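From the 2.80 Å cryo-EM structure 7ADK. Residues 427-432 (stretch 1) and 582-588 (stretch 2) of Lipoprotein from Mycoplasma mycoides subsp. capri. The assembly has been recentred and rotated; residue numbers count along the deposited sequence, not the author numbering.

Stretch 1 427-432: WIMDYL
Stretch 2 582-588: ITNNYSE

Tyr 586 takes part in four of the six residue contacts and has the largest covered area, 108 Å² of the 328 Å² buried in total: it reaches from an irregular loop to strand residues 155 or more positions earlier that it touches, lays a ring face against one side chain and ends in the only hydrogen bond between the stretches. Residues 427-432 run as an extended strand in which Met 429 has an unusual psi (phi/psi -115/-36). Stretch 2 leaves a helix at Thr 583 (-87/16), passes through two left-handed residues, Asn 584 (46/34) and Asn 585 (54/41), and returns to negative phi at Tyr 586 (-55/-26); Tyr 586 N bonds back to Thr 583 O at 3.1 Å, closing the turn. The backbones stay well apart, with CA-CA distances of 8.0 Å for Ile 428 and Tyr 586 and 8.3 Å for Tyr 431 and Ser 587, so side chains fill the gap.

The CA-to-CB bonds of Tyr 586 (chi1 t, chi2 68°), Ile 428 (t, t) and Tyr 431 (chi1 p, chi2 81°) point toward the opposing stretch; those of Met 429 and Asp 430 (t) point away. Tyr 586 OH donates to Met 429 O at 3.1 Å, and Ile 428 CG2 sits 3.8 Å from the Tyr 586 ring centroid, 11° off the normal, a CH-pi contact; flat ring and polar tip thus suit an aliphatic methyl and a backbone carbonyl. Ile 428 CD1 extends to Thr 583 CB at 4.0 Å. Tyr 431 CD2 lies 3.9 Å from Tyr 586 CD2, and Tyr 431 OH 3.6 Å from Ser 587 O. Asp 430 OD1 accepts a weak bond from Tyr 431 N at 2.9 Å. Ser 587 OG (chi1 t) donates to Glu 588 OE2 at 2.9 Å. Ile 428, Tyr 431, Thr 583 and Tyr 586 are buried; Ser 587 is partly exposed.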

# COMPACT_ATOMS: atom_id res chain seq x y z
N TRP B 427 10.78 1.59 21.98
CA TRP B 427 10.37 0.39 22.68
C TRP B 427 10.25 0.63 24.17
O TRP B 427 10.95 1.46 24.75
CB TRP B 427 11.34 -0.76 22.41
CG TRP B 427 12.72 -0.55 22.93
CD1 TRP B 427 13.20 -1.02 24.10
CD2 TRP B 427 13.81 0.22 22.34
NE1 TRP B 427 14.48 -0.60 24.29
CE2 TRP B 427 14.92 0.16 23.23
CE3 TRP B 427 13.96 0.94 21.15
CZ2 TRP B 427 16.13 0.80 22.98
CZ3 TRP B 427 15.19 1.56 20.88
CH2 TRP B 427 16.27 1.50 21.78
N ILE B 428 9.32 -0.07 24.80
CA ILE B 428 9.21 -0.13 26.25
C ILE B 428 10.42 -0.91 26.78
O ILE B 428 10.68 -2.03 26.36
CB ILE B 428 7.82 -0.72 26.60
CG1 ILE B 428 7.36 -0.32 28.00
CG2 ILE B 428 7.71 -2.24 26.40
CD1 ILE B 428 5.84 -0.49 28.12
N MET B 429 11.19 -0.32 27.70
CA MET B 429 12.33 -1.00 28.30
C MET B 429 12.16 -1.24 29.80
O MET B 429 12.57 -2.29 30.28
CB MET B 429 13.64 -0.29 27.95
CG MET B 429 13.94 1.00 28.70
SD MET B 429 15.70 1.42 28.74
CE MET B 429 15.90 1.99 27.06
N ASP B 430 11.54 -0.33 30.54
CA ASP B 430 11.53 -0.38 32.00
C ASP B 430 10.30 0.31 32.60
O ASP B 430 9.60 1.08 31.93
CB ASP B 430 12.86 0.22 32.50
CG ASP B 430 13.18 -0.04 33.96
OD1 ASP B 430 12.63 -0.98 34.54
OD2 ASP B 430 14.01 0.69 34.54
N TYR B 431 10.04 0.06 33.88
CA TYR B 431 9.11 0.83 34.71
C TYR B 431 9.60 0.94 36.15
O TYR B 431 10.16 0.00 36.71
CB TYR B 431 7.69 0.26 34.63
CG TYR B 431 7.49 -1.19 35.00
CD1 TYR B 431 7.40 -1.60 36.35
CD2 TYR B 431 7.31 -2.14 33.98
CE1 TYR B 431 7.11 -2.94 36.66
CE2 TYR B 431 7.03 -3.48 34.28
CZ TYR B 431 6.92 -3.87 35.63
OH TYR B 431 6.67 -5.17 35.91
N LEU B 432 9.36 2.09 36.77
CA LEU B 432 9.65 2.33 38.18
C LEU B 432 8.71 1.49 39.03
O LEU B 432 7.51 1.45 38.75
CB LEU B 432 9.51 3.84 38.43
CG LEU B 432 9.76 4.32 39.86
CD1 LEU B 432 11.20 4.14 40.29
CD2 LEU B 432 9.43 5.79 39.95
N ILE B 582 -2.97 0.35 27.08
CA ILE B 582 -1.96 1.21 26.43
C ILE B 582 -0.64 0.45 26.24
O ILE B 582 -0.10 0.37 25.13
CB ILE B 582 -1.74 2.51 27.26
CG1 ILE B 582 -2.96 3.44 27.10
CG2 ILE B 582 -0.49 3.26 26.81
CD1 ILE B 582 -3.07 4.53 28.17
N THR B 583 -0.10 -0.13 27.32
CA THR B 583 1.24 -0.73 27.37
C THR B 583 1.28 -2.20 26.94
O THR B 583 2.25 -2.88 27.27
CB THR B 583 1.91 -0.55 28.75
OG1 THR B 583 1.22 -1.24 29.76
CG2 THR B 583 2.00 0.93 29.11
N ASN B 584 0.24 -2.72 26.27
CA ASN B 584 0.09 -4.13 25.89
C ASN B 584 0.41 -5.10 27.04
O ASN B 584 0.95 -6.19 26.86
CB ASN B 584 0.90 -4.41 24.63
CG ASN B 584 0.22 -4.10 23.32
OD1 ASN B 584 -0.93 -4.40 23.11
ND2 ASN B 584 0.93 -3.59 22.35
N ASN B 585 0.08 -4.68 28.26
CA ASN B 585 0.28 -5.36 29.53
C ASN B 585 1.73 -5.83 29.82
O ASN B 585 1.94 -6.91 30.35
CB ASN B 585 -0.79 -6.44 29.68
CG ASN B 585 -1.07 -6.78 31.12
OD1 ASN B 585 -0.57 -6.21 32.07
ND2 ASN B 585 -1.92 -7.74 31.36
N TYR B 586 2.73 -5.00 29.49
CA TYR B 586 4.16 -5.30 29.76
C TYR B 586 4.48 -5.62 31.23
O TYR B 586 5.42 -6.36 31.53
CB TYR B 586 5.00 -4.10 29.28
CG TYR B 586 6.49 -4.28 29.43
CD1 TYR B 586 7.18 -5.23 28.65
CD2 TYR B 586 7.24 -3.44 30.27
CE1 TYR B 586 8.58 -5.33 28.71
CE2 TYR B 586 8.65 -3.54 30.34
CZ TYR B 586 9.31 -4.50 29.55
OH TYR B 586 10.66 -4.62 29.56
N SER B 587 3.70 -5.12 32.18
CA SER B 587 3.79 -5.49 33.60
C SER B 587 3.60 -6.99 33.83
O SER B 587 4.41 -7.62 34.50
CB SER B 587 2.75 -4.72 34.41
OG SER B 587 2.83 -5.01 35.78
N GLU B 588 2.53 -7.58 33.30
CA GLU B 588 2.15 -8.97 33.57
C GLU B 588 2.64 -9.97 32.53
O GLU B 588 2.68 -11.17 32.80
CB GLU B 588 0.63 -9.07 33.75
CG GLU B 588 0.07 -8.22 34.90
CD GLU B 588 0.87 -8.39 36.19
OE1 GLU B 588 1.00 -9.53 36.68
OE2 GLU B 588 1.40 -7.39 36.70